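Extracellular solute-binding protein, family 5 (Chelativorans sp., PDB 6WM6) binds EDTA in the periplasm as an extracellular solute-binding protein and probably hands it to an ABC transporter for uptake. Local coordinates at residues G295-M300 and Y536-L541; N542-P547 and T556-L561; E49-V54 and G270-I275; G42-G47 and G246-K251. All blocks are in the same frame, centred on the assembly; numbering follows the deposited sequence.

Contact 1: residues G295-M300 and Y536-L541; sequences GIDFQM and YKEAIL
Strand 296-299 runs antiparallel to the end of strand 524-537, and three backbone hydrogen bonds join the two segments. D297 and Y536 form a hydrogen-bonded pair: D297 N reaches Y536 O at 2.9 Å, and Y536 N reaches D297 O at 3.0 Å. Two residues further, E538 N donates to G295 O at 2.9 Å, carrying the pairing into the beta turn K537-I540. Between these bonds, I296 and K537 face the same side of the sheet as a non-hydrogen-bonded pair, with the bent lysine chain laying CE 3.5 Å from I296 CG1. On the other face, Y536 takes the crowded chi1 position (60°), which brings its ring over the neighbouring strand beside D297 O and F298 CA. There Q299 NE2 gives a nearly straight hydrogen bond to Y536 OH (2.9 Å), in the plane of an amide that stands perpendicular to the ring (89°). Further out, the same NE2 bonds to L543 O and OE1 accepts from D545 N, so three partners fix the amide rotation. G295 has positive phi (81°), where a CB would jam against the preceding carbonyl. Near the exposed E538, D297 OD2 and E538 OE1 lie 4.4 Å apart, while water 2 donates to both E538 OE1 and I296 O. Repulsion between the carboxylates could raise their pKa values, whereas the gripped amide should hold the tyrosine hydroxyl in place.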
# COMPACT_ATOMS: atom_id res chain seq x y z
N GLY A 295 6.38 -29.26 -6.18
CA GLY A 295 6.29 -28.77 -4.82
C GLY A 295 5.95 -27.31 -4.73
O GLY A 295 6.26 -26.68 -3.71
N ILE A 296 5.33 -26.74 -5.76
CA ILE A 296 4.95 -25.33 -5.79
C ILE A 296 3.48 -25.20 -5.46
O ILE A 296 2.65 -25.96 -5.97
CB ILE A 296 5.27 -24.71 -7.16
CG1 ILE A 296 6.81 -24.63 -7.33
CG2 ILE A 296 4.61 -23.34 -7.31
CD1 ILE A 296 7.27 -24.33 -8.72
N ASP A 297 3.16 -24.24 -4.59
CA ASP A 297 1.78 -23.92 -4.24
C ASP A 297 1.63 -22.41 -4.35
O ASP A 297 2.59 -21.67 -4.58
CB ASP A 297 1.42 -24.39 -2.82
CG ASP A 297 -0.08 -24.67 -2.66
OD1 ASP A 297 -0.89 -24.36 -3.58
OD2 ASP A 297 -0.45 -25.21 -1.59
N PHE A 298 0.39 -21.94 -4.19
CA PHE A 298 0.15 -20.50 -4.28
C PHE A 298 -1.04 -20.08 -3.43
O PHE A 298 -1.92 -20.89 -3.13
CB PHE A 298 -0.01 -20.04 -5.75
CG PHE A 298 -1.21 -20.58 -6.45
CD1 PHE A 298 -1.19 -21.83 -7.03
CD2 PHE A 298 -2.36 -19.81 -6.55
CE1 PHE A 298 -2.30 -22.33 -7.69
CE2 PHE A 298 -3.48 -20.31 -7.22
CZ PHE A 298 -3.44 -21.57 -7.78
N GLN A 299 -1.02 -18.82 -3.05
CA GLN A 299 -2.09 -18.16 -2.30
C GLN A 299 -2.39 -16.86 -3.03
O GLN A 299 -1.48 -16.16 -3.49
CB GLN A 299 -1.66 -17.84 -0.88
CG GLN A 299 -1.33 -19.05 -0.02
CD GLN A 299 -0.64 -18.67 1.26
OE1 GLN A 299 -0.94 -17.64 1.87
NE2 GLN A 299 0.32 -19.48 1.71
N MET A 300 -3.68 -16.51 -3.15
CA MET A 300 -4.12 -15.29 -3.77
C MET A 300 -5.30 -14.72 -3.00
O MET A 300 -6.20 -15.48 -2.62
CB MET A 300 -4.58 -15.55 -5.20
CG MET A 300 -3.50 -16.10 -6.10
SD MET A 300 -4.06 -16.35 -7.79
CE MET A 300 -4.46 -14.70 -8.28
N TYR A 536 5.17 -20.24 -4.27
CA TYR A 536 6.29 -20.62 -3.42
C TYR A 536 6.44 -22.13 -3.32
O TYR A 536 5.53 -22.88 -3.62
CB TYR A 536 6.12 -20.03 -2.00
CG TYR A 536 4.84 -20.52 -1.33
CD1 TYR A 536 3.62 -19.93 -1.64
CD2 TYR A 536 4.84 -21.56 -0.42
CE1 TYR A 536 2.44 -20.39 -1.07
CE2 TYR A 536 3.68 -22.02 0.16
CZ TYR A 536 2.48 -21.42 -0.17
OH TYR A 536 1.29 -21.86 0.37
N LYS A 537 7.61 -22.55 -2.84
CA LYS A 537 7.85 -23.95 -2.53
C LYS A 537 7.21 -24.29 -1.19
O LYS A 537 7.51 -23.66 -0.17
CB LYS A 537 9.36 -24.19 -2.51
CG LYS A 537 10.00 -24.09 -3.89
CD LYS A 537 9.58 -25.26 -4.78
CE LYS A 537 10.11 -25.14 -6.21
NZ LYS A 537 11.55 -25.48 -6.30
N GLU A 538 6.35 -25.32 -1.20
CA GLU A 538 5.53 -25.65 -0.04
C GLU A 538 6.31 -26.22 1.13
O GLU A 538 5.78 -26.31 2.23
CB GLU A 538 4.41 -26.61 -0.46
CG GLU A 538 4.89 -27.98 -0.84
CD GLU A 538 3.85 -28.79 -1.59
OE1 GLU A 538 2.70 -28.32 -1.71
OE2 GLU A 538 4.18 -29.89 -2.07
N ALA A 539 7.60 -26.54 0.94
CA ALA A 539 8.43 -26.84 2.09
C ALA A 539 8.53 -25.70 3.08
O ALA A 539 8.90 -25.93 4.24
CB ALA A 539 9.85 -27.21 1.62
N ILE A 540 8.28 -24.47 2.65
CA ILE A 540 8.38 -23.32 3.55
C ILE A 540 7.10 -23.19 4.36
O ILE A 540 6.01 -23.02 3.80
CB ILE A 540 8.66 -22.03 2.76
CG1 ILE A 540 9.89 -22.17 1.88
CG2 ILE A 540 8.85 -20.88 3.74
CD1 ILE A 540 9.96 -21.09 0.82
N LEU A 541 7.24 -23.23 5.68
CA LEU A 541 6.14 -23.11 6.62
C LEU A 541 6.09 -21.71 7.21
O LEU A 541 7.10 -21.02 7.31
CB LEU A 541 6.32 -24.11 7.76
CG LEU A 541 6.41 -25.59 7.36
CD1 LEU A 541 6.61 -26.46 8.60
CD2 LEU A 541 5.19 -26.02 6.57
O HOH W 1 8.56 -27.60 -1.74
O HOH W 2 1.51 -28.03 -4.31

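Contact 2: residues N542-P547 and T556-L561; sequences NLRDNP and TAEWGL. With EDO (1,2-ethanediol), chain G; EDO (1,2-ethanediol), chain E.
W559 supplies the tight half of this contact, where the loop after strand 540-541 packs on the 3-10 turn leading into strand 560-561, its pairing partner. L543 CD1 lies against one face of the indole, 3.6 Å from W559 CZ2, put there by a side chain whose CG is anti to the backbone N (chi1 172°). T556 CG2, from the indole's own segment, covers the opposite face, also toward the rim. Next to the ring, N542 ND2 donates to E558 O (2.9 Å); the nitrogen stands above the carbonyl plane and not on a lone pair. The same ND2 also binds G42 O.

The looser half is wet. R544 NH1 and E558 OE1 stay 4.3 Å apart, beyond a salt bridge; water 3 accepts from R544 NH2 at 2.9 Å and lies within bonding distance of E558 OE1. Water 5 donates to E558 OE1 (2.9 Å) and is weakly held by R544 NH1. Outside partners fix both groups: V39 O for R544 NE, Y554 OH for NH1, and N555 for E558 OE1. Water 4 joins R544 N to W559 NE1. An alanine in place of W559 would probably loosen the loop, because the surface between L543 and T556 and the indole N-H bonded to N555 would go. Opposite charges that meet through water should still attract, though probably more weakly than in a direct ion pair.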
# COMPACT_ATOMS: atom_id res chain seq x y z
N ASN A 542 4.88 -21.31 7.60
CA ASN A 542 4.53 -20.02 8.20
C ASN A 542 4.66 -18.88 7.22
O ASN A 542 4.65 -17.71 7.62
CB ASN A 542 5.26 -19.77 9.51
CG ASN A 542 4.98 -20.84 10.52
OD1 ASN A 542 3.83 -21.23 10.70
ND2 ASN A 542 6.01 -21.36 11.14
N LEU A 543 4.77 -19.18 5.94
CA LEU A 543 4.77 -18.19 4.87
C LEU A 543 3.35 -18.06 4.36
O LEU A 543 2.76 -19.04 3.84
CB LEU A 543 5.72 -18.67 3.76
CG LEU A 543 5.69 -17.83 2.48
CD1 LEU A 543 6.14 -16.41 2.68
CD2 LEU A 543 6.54 -18.54 1.41
N ARG A 544 2.80 -16.85 4.47
CA ARG A 544 1.43 -16.67 4.03
C ARG A 544 1.27 -15.28 3.47
O ARG A 544 2.02 -14.34 3.77
CB ARG A 544 0.44 -16.93 5.16
CG ARG A 544 0.48 -15.90 6.31
CD ARG A 544 -0.52 -16.25 7.40
NE ARG A 544 -0.18 -17.52 8.03
CZ ARG A 544 0.60 -17.67 9.08
NH1 ARG A 544 1.16 -16.64 9.67
NH2 ARG A 544 0.83 -18.89 9.55
N ASP A 545 0.23 -15.13 2.67
CA ASP A 545 -0.09 -13.82 2.14
C ASP A 545 -0.51 -12.90 3.28
O ASP A 545 -1.14 -13.31 4.25
CB ASP A 545 -1.22 -13.91 1.12
CG ASP A 545 -1.38 -12.66 0.29
OD1 ASP A 545 -0.46 -11.82 0.25
OD2 ASP A 545 -2.47 -12.54 -0.32
N ASN A 546 -0.14 -11.64 3.15
CA ASN A 546 -0.53 -10.58 4.07
C ASN A 546 -0.90 -9.47 3.11
O ASN A 546 -0.04 -8.71 2.68
CB ASN A 546 0.63 -10.23 4.99
CG ASN A 546 0.25 -9.28 6.09
OD1 ASN A 546 -0.89 -9.26 6.54
ND2 ASN A 546 1.20 -8.48 6.56
N PRO A 547 -2.18 -9.44 2.64
CA PRO A 547 -2.53 -8.72 1.39
C PRO A 547 -2.74 -7.23 1.60
O PRO A 547 -3.80 -6.64 1.32
CB PRO A 547 -3.81 -9.44 0.94
CG PRO A 547 -4.41 -9.94 2.21
CD PRO A 547 -3.24 -10.35 3.09
N THR A 556 8.80 -12.92 9.37
CA THR A 556 9.94 -13.75 8.98
C THR A 556 10.57 -14.51 10.14
O THR A 556 11.21 -15.54 9.90
CB THR A 556 11.04 -12.99 8.22
OG1 THR A 556 11.69 -12.03 9.09
CG2 THR A 556 10.52 -12.33 6.95
N ALA A 557 10.41 -14.05 11.38
CA ALA A 557 10.91 -14.83 12.50
C ALA A 557 10.35 -16.24 12.51
O ALA A 557 10.98 -17.15 13.09
CB ALA A 557 10.57 -14.17 13.84
N GLU A 558 9.18 -16.45 11.91
CA GLU A 558 8.50 -17.73 11.95
C GLU A 558 8.78 -18.60 10.73
O GLU A 558 8.44 -19.79 10.76
CB GLU A 558 7.00 -17.51 12.10
CG GLU A 558 6.62 -16.81 13.42
CD GLU A 558 5.27 -16.11 13.43
OE1 GLU A 558 4.41 -16.34 12.54
OE2 GLU A 558 5.04 -15.29 14.36
N TRP A 559 9.36 -18.05 9.68
CA TRP A 559 9.58 -18.81 8.45
C TRP A 559 10.61 -19.90 8.67
O TRP A 559 11.65 -19.70 9.31
CB TRP A 559 10.12 -17.90 7.36
CG TRP A 559 9.19 -16.87 6.80
CD1 TRP A 559 7.92 -16.57 7.24
CD2 TRP A 559 9.45 -16.00 5.71
NE1 TRP A 559 7.39 -15.56 6.48
CE2 TRP A 559 8.31 -15.19 5.53
CE3 TRP A 559 10.54 -15.83 4.86
CZ2 TRP A 559 8.24 -14.22 4.54
CZ3 TRP A 559 10.47 -14.88 3.87
CH2 TRP A 559 9.32 -14.08 3.71
N GLY A 560 10.37 -21.06 8.07
CA GLY A 560 11.35 -22.13 8.13
C GLY A 560 10.95 -23.26 7.22
O GLY A 560 9.82 -23.28 6.71
N LEU A 561 11.86 -24.21 7.05
CA LEU A 561 11.62 -25.35 6.18
C LEU A 561 11.12 -26.54 6.99
O LEU A 561 11.61 -26.83 8.08
CB LEU A 561 12.92 -25.75 5.47
CG LEU A 561 13.41 -24.69 4.50
CD1 LEU A 561 14.84 -24.99 4.07
CD2 LEU A 561 12.53 -24.61 3.28
C1 EDO G . 9.33 -9.42 10.74
O1 EDO G . 9.78 -10.02 9.53
C2 EDO G . 9.88 -10.15 11.96
O2 EDO G . 9.28 -11.47 12.13
C1 EDO E . -8.08 -5.66 3.27
O1 EDO E . -8.46 -6.99 3.65
C2 EDO E . -6.98 -5.77 2.21
O2 EDO E . -6.17 -6.89 2.61
O HOH W 3 2.57 -18.65 11.89
O HOH W 4 4.29 -14.86 5.80
O HOH W 5 1.76 -15.19 12.56

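Contact 3: residues E49-V54 and G270-I275; sequences EVTFAV and GEVDVI
The short segments run 62° apart, and their backbones share a single bridge, F52 with V274. V274 points toward strand 49-54 and splits its branches: CG1, anti to the backbone N, rests 3.6 Å from F52 CD2, while CG2 meets V50 CG1 at 4.0 Å. F52 swings its ring alongside this valine with CG anti to its own N (chi1 -172°), although its CB points away. T51 and V272 cross at about a right angle, methyl to methyl, and V272 CG1 goes on to touch A53 CB. A53 CB also packs on I275 CG2.

D273 brings its carboxylate to the backbone of T51. Its OD2 accepts from T51 N (3.0 Å) through the anti lone pair, and waters 6 and 7 both donate to the same oxygen, so three donors grip it and probably stabilise the charged carboxylate. The return bond, D273 N to T51 O, measures 2.8 Å, while V274 N adds only a weak one to that carbonyl. Beyond the crossing, A53 N points almost straight (176°) at V274 O, 2.9 Å away.

Helix 263-268 packs against V272 and I275, and G270 closes it in a Schellman motif. Strand 49-54 gives its other edge to strand 251-256, whereas strand 274-275 pairs with strand 524-537; the crossing thus joins two sheets.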
# COMPACT_ATOMS: atom_id res chain seq x y z
N GLU A 49 17.95 -22.47 4.04
CA GLU A 49 17.89 -21.15 3.43
C GLU A 49 16.62 -21.01 2.61
O GLU A 49 16.10 -21.99 2.09
CB GLU A 49 19.10 -20.88 2.51
CG GLU A 49 20.46 -21.10 3.16
CD GLU A 49 21.60 -20.57 2.31
OE1 GLU A 49 21.33 -20.11 1.18
OE2 GLU A 49 22.76 -20.62 2.78
N VAL A 50 16.13 -19.78 2.51
CA VAL A 50 15.00 -19.42 1.66
C VAL A 50 15.41 -18.19 0.85
O VAL A 50 16.00 -17.25 1.41
CB VAL A 50 13.73 -19.13 2.48
CG1 VAL A 50 12.67 -18.40 1.63
CG2 VAL A 50 13.18 -20.41 3.08
N THR A 51 15.08 -18.20 -0.44
CA THR A 51 15.32 -17.07 -1.32
C THR A 51 13.99 -16.55 -1.85
O THR A 51 13.20 -17.31 -2.42
CB THR A 51 16.24 -17.45 -2.46
OG1 THR A 51 17.51 -17.86 -1.93
CG2 THR A 51 16.48 -16.27 -3.38
N PHE A 52 13.77 -15.25 -1.68
CA PHE A 52 12.53 -14.55 -2.03
C PHE A 52 12.86 -13.53 -3.12
O PHE A 52 13.73 -12.68 -2.93
CB PHE A 52 12.02 -13.87 -0.75
CG PHE A 52 10.64 -13.24 -0.82
CD1 PHE A 52 10.37 -12.19 -1.67
CD2 PHE A 52 9.64 -13.68 0.03
CE1 PHE A 52 9.09 -11.61 -1.69
CE2 PHE A 52 8.38 -13.09 0.01
CZ PHE A 52 8.12 -12.07 -0.85
N ALA A 53 12.16 -13.61 -4.24
CA ALA A 53 12.42 -12.70 -5.34
C ALA A 53 11.77 -11.35 -5.09
O ALA A 53 10.62 -11.28 -4.65
CB ALA A 53 11.84 -13.26 -6.64
N VAL A 54 12.51 -10.27 -5.39
CA VAL A 54 11.96 -8.91 -5.33
C VAL A 54 12.21 -8.22 -6.66
O VAL A 54 13.16 -8.56 -7.38
CB VAL A 54 12.53 -8.09 -4.16
CG1 VAL A 54 12.19 -8.79 -2.84
CG2 VAL A 54 14.01 -7.87 -4.30
N GLY A 270 14.58 -23.23 -9.47
CA GLY A 270 15.23 -23.30 -8.19
C GLY A 270 16.08 -22.11 -7.81
O GLY A 270 16.71 -22.14 -6.75
N GLU A 271 16.10 -21.06 -8.64
CA GLU A 271 16.89 -19.87 -8.35
C GLU A 271 16.30 -19.07 -7.20
O GLU A 271 17.02 -18.37 -6.48
CB GLU A 271 16.95 -19.01 -9.61
CG GLU A 271 17.76 -17.73 -9.49
CD GLU A 271 17.88 -16.99 -10.81
OE1 GLU A 271 17.51 -17.58 -11.86
OE2 GLU A 271 18.35 -15.84 -10.82
N VAL A 272 14.98 -19.13 -7.05
CA VAL A 272 14.29 -18.54 -5.91
C VAL A 272 13.28 -19.57 -5.44
O VAL A 272 12.90 -20.50 -6.17
CB VAL A 272 13.59 -17.22 -6.26
CG1 VAL A 272 14.57 -16.20 -6.82
CG2 VAL A 272 12.43 -17.45 -7.22
N ASP A 273 12.83 -19.40 -4.19
CA ASP A 273 11.83 -20.27 -3.60
C ASP A 273 10.48 -19.61 -3.37
O ASP A 273 9.51 -20.33 -3.06
CB ASP A 273 12.34 -20.78 -2.24
CG ASP A 273 13.73 -21.36 -2.33
OD1 ASP A 273 13.91 -22.31 -3.10
OD2 ASP A 273 14.63 -20.87 -1.63
N VAL A 274 10.39 -18.29 -3.50
CA VAL A 274 9.18 -17.53 -3.25
C VAL A 274 9.16 -16.37 -4.23
O VAL A 274 10.18 -15.69 -4.41
CB VAL A 274 9.14 -16.93 -1.84
CG1 VAL A 274 7.77 -16.26 -1.57
CG2 VAL A 274 9.46 -17.97 -0.79
N ILE A 275 8.01 -16.12 -4.83
CA ILE A 275 7.78 -14.92 -5.64
C ILE A 275 6.46 -14.30 -5.20
O ILE A 275 5.55 -14.99 -4.72
CB ILE A 275 7.81 -15.22 -7.15
CG1 ILE A 275 6.64 -16.09 -7.59
CG2 ILE A 275 9.14 -15.89 -7.52
CD1 ILE A 275 6.54 -16.27 -9.08
O HOH W 6 15.77 -23.22 -0.33
O HOH W 7 17.60 -20.41 -1.19

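Contact 4: residues G42-G47 and G246-K251; sequences GTPGKG and GPYLDK
The phenol ring of Y248 is the flat group on which this contact turns, with P44 over one face and K46 coming obliquely from the other side of the ring plane. P44 CG sits over the centre of its face in a CH-pi contact, 3.8 Å from the Y248 ring centroid and only 12° off the normal, with the pyrrolidine crossing the side chain at about a right angle. The ammonium of K46 makes an off-centre cation-pi contact: NZ lies 4.4 Å from the Y248 centroid, and Y248 CE2 is the nearest ring atom, at 3.8 Å. The lysine reaches it by bending at chi2 (81°) and running straight thereafter. G45 O approaches obliquely, 3.6 Å from Y248 CD2.

Beside the ring, one hydrogen bond, short and straight, joins the loop before strand 49-54 to the loop before strand 251-256, its neighbour in one sheet: G47 N donates to Y248 O at 2.7 Å, almost exactly along the C=O axis. The chain at G47 has positive phi (110°), a backbone shape that other residues adopt only with strain, and D250 OD2 already lies 3.3 Å from G47 CA, so a CB there would be crowded by that oxygen. D250 OD2 in turn binds G48 N, which fixes the carboxylate against this loop.

An alanine in place of Y248 would probably leave P44 without its platform and K46 without its aromatic partner, making the loop 42-47 less well defined. The lysine should gain modest electrostatic stabilisation from the ring's pi cloud, while the proline, with no charge to offer, contributes dispersion and a polarised C-H.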
# COMPACT_ATOMS: atom_id res chain seq x y z
N GLY A 42 2.87 -24.13 10.69
CA GLY A 42 3.59 -25.34 11.06
C GLY A 42 4.76 -25.00 11.95
O GLY A 42 5.04 -23.84 12.25
N THR A 43 5.45 -26.05 12.40
CA THR A 43 6.66 -25.88 13.20
C THR A 43 7.83 -26.35 12.36
O THR A 43 8.02 -27.56 12.16
CB THR A 43 6.57 -26.66 14.51
OG1 THR A 43 5.49 -26.14 15.31
CG2 THR A 43 7.87 -26.51 15.29
N PRO A 44 8.64 -25.45 11.82
CA PRO A 44 9.73 -25.87 10.94
C PRO A 44 10.92 -26.42 11.72
O PRO A 44 11.02 -26.25 12.93
CB PRO A 44 10.12 -24.58 10.20
CG PRO A 44 9.66 -23.48 11.05
CD PRO A 44 8.53 -23.98 11.91
N GLY A 45 11.79 -27.09 10.99
CA GLY A 45 13.09 -27.47 11.51
C GLY A 45 14.01 -26.28 11.60
O GLY A 45 13.68 -25.16 11.19
N LYS A 46 15.21 -26.53 12.12
CA LYS A 46 16.22 -25.49 12.28
C LYS A 46 17.24 -25.62 11.16
O LYS A 46 17.78 -26.71 10.92
CB LYS A 46 16.90 -25.63 13.65
CG LYS A 46 16.95 -24.34 14.47
CD LYS A 46 15.63 -24.06 15.21
CE LYS A 46 15.71 -22.76 16.00
NZ LYS A 46 14.50 -22.47 16.83
N GLY A 47 17.51 -24.51 10.48
CA GLY A 47 18.54 -24.43 9.47
C GLY A 47 17.97 -24.30 8.07
O GLY A 47 16.76 -24.28 7.85
N GLY A 246 11.86 -18.10 16.62
CA GLY A 246 12.82 -18.00 15.55
C GLY A 246 14.08 -17.28 15.95
O GLY A 246 14.35 -17.03 17.13
N PRO A 247 14.91 -16.94 14.96
CA PRO A 247 14.73 -17.31 13.55
C PRO A 247 15.06 -18.78 13.32
O PRO A 247 15.79 -19.40 14.11
CB PRO A 247 15.78 -16.44 12.84
CG PRO A 247 16.86 -16.29 13.83
CD PRO A 247 16.17 -16.20 15.17
N TYR A 248 14.53 -19.35 12.25
CA TYR A 248 14.76 -20.76 11.94
C TYR A 248 15.75 -21.01 10.81
O TYR A 248 16.26 -22.13 10.70
CB TYR A 248 13.44 -21.44 11.55
CG TYR A 248 12.45 -21.53 12.68
CD1 TYR A 248 11.57 -20.50 12.97
CD2 TYR A 248 12.39 -22.67 13.48
CE1 TYR A 248 10.67 -20.60 14.01
CE2 TYR A 248 11.48 -22.77 14.52
CZ TYR A 248 10.62 -21.73 14.77
OH TYR A 248 9.71 -21.80 15.80
N LEU A 249 16.05 -20.02 9.98
CA LEU A 249 16.89 -20.23 8.80
C LEU A 249 18.32 -19.80 9.06
O LEU A 249 18.60 -18.86 9.82
CB LEU A 249 16.36 -19.43 7.61
CG LEU A 249 14.94 -19.79 7.16
CD1 LEU A 249 14.39 -18.71 6.26
CD2 LEU A 249 14.94 -21.13 6.46
N ASP A 250 19.25 -20.49 8.40
CA ASP A 250 20.64 -20.05 8.41
C ASP A 250 20.84 -18.82 7.54
O ASP A 250 21.66 -17.97 7.87
CB ASP A 250 21.55 -21.18 7.91
CG ASP A 250 21.59 -22.35 8.86
OD1 ASP A 250 21.70 -22.13 10.08
OD2 ASP A 250 21.50 -23.50 8.37
N LYS A 251 20.12 -18.72 6.43
CA LYS A 251 20.15 -17.54 5.59
C LYS A 251 18.77 -17.28 5.01
O LYS A 251 18.04 -18.21 4.64
CB LYS A 251 21.17 -17.64 4.45
CG LYS A 251 22.59 -17.90 4.93
CD LYS A 251 23.63 -17.45 3.91
CE LYS A 251 25.03 -17.82 4.38
NZ LYS A 251 26.09 -17.25 3.50

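How the contacts relate
All four contacts lie on the same side of the chain's centre, their own centres 11 to 16 Å apart. Contacts 1 and 3 meet through K537 N and D273 O, where strand 274-275 pairs with strand 524-537. Contact 1 ends at L541 where contact 2 begins at N542, and strand 540-541 also pairs with 560-561 in a two-stranded sheet. Contact 4 precedes strands 49-54 and 251-256, which lie side by side, so contacts 3 and 4 interleave along the chain; both close before contacts 1 and 2 open. L561 O and G45 N, 2.9 Å apart, probably form a hydrogen bond between contacts 2 and 4. Together they knit the chain's N-terminal portion, central segments and C-terminal strands and loops into one region.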